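Long-range contact in PilM (PDB 3EOI), which is of unknown function but is probably a plasmid-encoded component of a pilus system: residues L32-L45 against V58-W70. Numbering follows the deposited sequence.
Sequences LYQHPERRAAGGQL and VSHLISQQRVFVW
With CG1 beside its backbone N and CD1 extended beyond it, Ile62 drives its side chain into the loop that follows helix 10-34, while a chi1 of 88° swings the His60 ring toward Gln44 and Leu45. Both residues belong to the first strand of a beta hairpin, 59-63 and 66-70, whose type I' turn spans Ser63 to Arg66; the loop lies along strand 59-63, at one edge of the antiparallel sheet within the chain, and joins it to the end of the long helix. Ile62 CD1 rests over a face of the Arg38 guanidinium, 3.6 Å from NH1, and also meets Leu45 CD2 and Leu32 CD2. The orientation of that guanidinium is fixed by an end-on grip, NH1 and NH2 both donating to Gly42 O, which lies close to the guanidinium plane. Close by, Ile62 N donates a nearly straight bond (170°) to Gly43 O, 2.8 Å away. Gln44 lays CG over one face of the His60 ring in a CH-pi contact and still turns NE2 back to a lone pair of His60 O at 2.8 Å. The ring edge is used as well: NE2 of His60 accepts from Leu45 N at 3.0 Å, near the ring plane, consistent with an unprotonated NE2. At the turn, Arg39 reaches alongside Gln65, and its NH2 forms a salt bridge with the C-terminal carboxylate of Asn124. Leu32 CD1 covers a face of this guanidinium and touches Val67 CG1, whereas Arg39 NH1 bonds Gln65 O at 3.0 Å, the donor tilted 29° from the carbonyl plane.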
# COMPACT_ATOMS: atom_id res chain seq x y z
N LEU A 32 8.35 0.11 -12.27
CA LEU A 32 8.58 -1.30 -12.56
C LEU A 32 8.02 -1.72 -13.91
O LEU A 32 8.53 -2.66 -14.53
CB LEU A 32 8.01 -2.19 -11.44
CG LEU A 32 8.70 -2.03 -10.10
CD1 LEU A 32 7.85 -2.78 -9.08
CD2 LEU A 32 10.13 -2.56 -10.17
N TYR A 33 6.97 -1.05 -14.38
CA TYR A 33 6.51 -1.32 -15.75
C TYR A 33 7.56 -0.94 -16.79
O TYR A 33 7.75 -1.61 -17.81
CB TYR A 33 5.30 -0.46 -16.00
CG TYR A 33 4.62 -0.59 -17.36
CD1 TYR A 33 3.77 -1.67 -17.66
CD2 TYR A 33 4.84 0.36 -18.35
CE1 TYR A 33 3.14 -1.74 -18.90
CE2 TYR A 33 4.22 0.27 -19.61
CZ TYR A 33 3.41 -0.79 -19.86
OH TYR A 33 2.79 -0.87 -21.10
N GLN A 34 8.17 0.23 -16.61
CA GLN A 34 9.31 0.67 -17.45
C GLN A 34 10.53 -0.26 -17.36
O GLN A 34 11.20 -0.53 -18.36
CB GLN A 34 9.72 2.10 -17.04
CG GLN A 34 8.63 3.12 -17.39
CD GLN A 34 8.99 4.51 -16.86
OE1 GLN A 34 10.18 4.84 -16.71
NE2 GLN A 34 7.97 5.33 -16.59
N HIS A 35 10.80 -0.76 -16.15
CA HIS A 35 12.01 -1.50 -15.84
C HIS A 35 11.70 -2.82 -15.15
O HIS A 35 12.03 -3.01 -13.97
CB HIS A 35 12.89 -0.69 -14.88
CG HIS A 35 13.30 0.63 -15.44
ND1 HIS A 35 14.29 0.75 -16.38
CD2 HIS A 35 12.81 1.88 -15.25
CE1 HIS A 35 14.44 2.02 -16.71
NE2 HIS A 35 13.56 2.73 -16.03
N PRO A 36 11.11 -3.75 -15.88
CA PRO A 36 10.66 -4.96 -15.22
C PRO A 36 11.85 -5.74 -14.67
O PRO A 36 11.69 -6.49 -13.72
CB PRO A 36 9.94 -5.77 -16.32
CG PRO A 36 9.68 -4.78 -17.43
CD PRO A 36 10.73 -3.68 -17.30
N GLU A 37 13.04 -5.57 -15.22
CA GLU A 37 14.20 -6.31 -14.71
C GLU A 37 14.58 -5.95 -13.25
O GLU A 37 15.34 -6.68 -12.58
CB GLU A 37 15.41 -6.09 -15.61
CG GLU A 37 16.06 -4.74 -15.47
CD GLU A 37 15.36 -3.61 -16.26
OE1 GLU A 37 14.31 -3.80 -16.96
OE2 GLU A 37 15.93 -2.50 -16.18
N ARG A 38 14.09 -4.80 -12.79
CA ARG A 38 14.37 -4.35 -11.40
C ARG A 38 13.69 -5.30 -10.37
O ARG A 38 14.19 -5.45 -9.25
CB ARG A 38 13.91 -2.89 -11.22
CG ARG A 38 13.97 -2.41 -9.77
CD ARG A 38 15.38 -2.33 -9.28
NE ARG A 38 15.45 -1.82 -7.89
CZ ARG A 38 15.15 -2.58 -6.84
NH1 ARG A 38 14.73 -3.85 -7.03
NH2 ARG A 38 15.24 -2.10 -5.60
N ARG A 39 12.64 -5.97 -10.80
CA ARG A 39 11.93 -6.92 -9.89
C ARG A 39 12.82 -7.98 -9.22
O ARG A 39 12.63 -8.32 -8.04
CB ARG A 39 10.79 -7.59 -10.59
CG ARG A 39 9.65 -6.62 -10.89
CD ARG A 39 8.58 -7.26 -11.77
NE ARG A 39 7.41 -6.37 -12.01
CZ ARG A 39 6.37 -6.26 -11.16
NH1 ARG A 39 6.30 -7.04 -10.04
NH2 ARG A 39 5.40 -5.39 -11.43
N ALA A 40 13.80 -8.46 -9.95
CA ALA A 40 14.61 -9.55 -9.46
C ALA A 40 15.48 -9.14 -8.30
O ALA A 40 15.91 -9.99 -7.51
CB ALA A 40 15.45 -10.07 -10.59
N ALA A 41 15.78 -7.86 -8.18
CA ALA A 41 16.77 -7.50 -7.17
C ALA A 41 16.18 -7.38 -5.74
O ALA A 41 16.92 -7.40 -4.76
CB ALA A 41 17.48 -6.19 -7.56
N GLY A 42 14.88 -7.23 -5.62
CA GLY A 42 14.32 -7.07 -4.26
C GLY A 42 14.42 -5.70 -3.63
O GLY A 42 14.69 -4.72 -4.31
N GLY A 43 14.13 -5.63 -2.33
CA GLY A 43 14.38 -4.38 -1.57
C GLY A 43 13.34 -3.36 -1.95
O GLY A 43 12.18 -3.70 -2.13
N GLN A 44 13.76 -2.11 -2.00
CA GLN A 44 12.84 -1.03 -2.30
C GLN A 44 13.40 -0.14 -3.40
O GLN A 44 14.64 -0.01 -3.57
CB GLN A 44 12.68 -0.12 -1.06
CG GLN A 44 11.79 -0.59 0.08
CD GLN A 44 12.38 -1.65 0.96
OE1 GLN A 44 13.59 -1.65 1.25
NE2 GLN A 44 11.51 -2.55 1.47
N LEU A 45 12.49 0.55 -4.10
CA LEU A 45 12.90 1.56 -5.05
C LEU A 45 13.28 2.80 -4.24
O LEU A 45 12.81 2.99 -3.11
CB LEU A 45 11.75 1.91 -5.99
CG LEU A 45 11.18 0.75 -6.76
CD1 LEU A 45 10.13 1.30 -7.69
CD2 LEU A 45 12.27 0.09 -7.57
N VAL A 58 3.06 5.01 4.09
CA VAL A 58 2.95 3.95 3.06
C VAL A 58 4.28 3.23 2.94
O VAL A 58 5.33 3.87 3.02
CB VAL A 58 2.41 4.46 1.71
CG1 VAL A 58 3.03 5.75 1.31
CG2 VAL A 58 2.57 3.40 0.63
N SER A 59 4.27 1.89 2.86
CA SER A 59 5.49 1.08 2.84
C SER A 59 5.43 0.17 1.62
O SER A 59 4.35 -0.08 1.08
CB SER A 59 5.54 0.21 4.07
OG SER A 59 5.47 1.04 5.27
N HIS A 60 6.61 -0.26 1.17
CA HIS A 60 6.70 -1.19 0.10
C HIS A 60 7.89 -2.12 0.17
O HIS A 60 8.82 -1.94 0.95
CB HIS A 60 6.59 -0.49 -1.26
CG HIS A 60 7.91 -0.00 -1.81
ND1 HIS A 60 8.45 1.21 -1.43
CD2 HIS A 60 8.73 -0.50 -2.78
CE1 HIS A 60 9.59 1.40 -2.09
NE2 HIS A 60 9.78 0.38 -2.92
N LEU A 61 7.78 -3.20 -0.60
CA LEU A 61 8.84 -4.19 -0.61
C LEU A 61 8.70 -4.99 -1.88
O LEU A 61 7.60 -5.30 -2.31
CB LEU A 61 8.78 -5.16 0.59
CG LEU A 61 9.65 -6.44 0.50
CD1 LEU A 61 11.11 -6.09 0.80
CD2 LEU A 61 9.09 -7.41 1.53
N ILE A 62 9.83 -5.21 -2.56
CA ILE A 62 9.86 -6.16 -3.66
C ILE A 62 10.42 -7.49 -3.17
O ILE A 62 11.50 -7.52 -2.57
CB ILE A 62 10.74 -5.64 -4.82
CG1 ILE A 62 10.26 -4.24 -5.28
CG2 ILE A 62 10.77 -6.71 -5.94
CD1 ILE A 62 11.31 -3.46 -6.11
N SER A 63 9.68 -8.58 -3.35
CA SER A 63 10.08 -9.90 -2.85
C SER A 63 9.61 -10.98 -3.80
O SER A 63 8.47 -10.96 -4.27
CB SER A 63 9.45 -10.12 -1.48
OG SER A 63 9.88 -11.38 -0.96
N GLN A 64 10.51 -11.88 -4.14
CA GLN A 64 10.18 -12.92 -5.09
C GLN A 64 9.53 -12.31 -6.36
O GLN A 64 8.56 -12.85 -6.94
CB GLN A 64 9.26 -13.95 -4.44
CG GLN A 64 9.92 -14.59 -3.18
CD GLN A 64 11.16 -15.44 -3.51
OE1 GLN A 64 12.31 -15.02 -3.28
NE2 GLN A 64 10.92 -16.65 -4.04
N GLN A 65 10.13 -11.22 -6.80
CA GLN A 65 9.72 -10.52 -8.06
C GLN A 65 8.30 -9.92 -8.08
O GLN A 65 7.81 -9.49 -9.13
CB GLN A 65 9.94 -11.41 -9.28
CG GLN A 65 11.37 -12.01 -9.34
CD GLN A 65 11.51 -12.93 -10.50
OE1 GLN A 65 11.19 -12.55 -11.63
NE2 GLN A 65 11.84 -14.17 -10.22
N ARG A 66 7.66 -9.82 -6.92
CA ARG A 66 6.38 -9.12 -6.85
C ARG A 66 6.60 -7.94 -5.95
O ARG A 66 7.43 -7.99 -5.05
CB ARG A 66 5.28 -10.02 -6.30
CG ARG A 66 4.93 -11.13 -7.31
CD ARG A 66 3.83 -12.06 -6.83
NE ARG A 66 4.33 -12.96 -5.79
CZ ARG A 66 3.89 -14.21 -5.62
NH1 ARG A 66 4.43 -14.97 -4.67
NH2 ARG A 66 2.91 -14.69 -6.40
N VAL A 67 5.85 -6.89 -6.17
CA VAL A 67 5.93 -5.74 -5.33
C VAL A 67 4.65 -5.64 -4.48
O VAL A 67 3.50 -5.89 -4.95
CB VAL A 67 6.08 -4.43 -6.15
CG1 VAL A 67 4.92 -4.15 -7.11
CG2 VAL A 67 6.35 -3.20 -5.22
N PHE A 68 4.88 -5.24 -3.24
CA PHE A 68 3.82 -5.14 -2.23
C PHE A 68 3.87 -3.71 -1.68
O PHE A 68 4.97 -3.19 -1.30
CB PHE A 68 4.15 -6.03 -1.04
CG PHE A 68 4.23 -7.49 -1.36
CD1 PHE A 68 3.18 -8.34 -1.06
CD2 PHE A 68 5.39 -8.02 -1.97
CE1 PHE A 68 3.26 -9.72 -1.39
CE2 PHE A 68 5.46 -9.35 -2.29
CZ PHE A 68 4.41 -10.20 -2.00
N VAL A 69 2.70 -3.09 -1.58
CA VAL A 69 2.58 -1.73 -1.08
C VAL A 69 1.44 -1.77 -0.05
O VAL A 69 0.38 -2.36 -0.31
CB VAL A 69 2.17 -0.73 -2.21
CG1 VAL A 69 1.93 0.67 -1.66
CG2 VAL A 69 3.23 -0.74 -3.29
N TRP A 70 1.68 -1.20 1.11
CA TRP A 70 0.66 -1.36 2.15
C TRP A 70 0.56 -0.19 3.11
O TRP A 70 1.50 0.63 3.26
CB TRP A 70 0.91 -2.65 2.94
CG TRP A 70 2.19 -2.66 3.81
CD1 TRP A 70 2.32 -2.19 5.08
CD2 TRP A 70 3.49 -3.13 3.42
NE1 TRP A 70 3.60 -2.39 5.53
CE2 TRP A 70 4.36 -2.93 4.51
CE3 TRP A 70 4.00 -3.70 2.25
CZ2 TRP A 70 5.67 -3.28 4.47
CZ3 TRP A 70 5.37 -4.04 2.22
CH2 TRP A 70 6.18 -3.81 3.34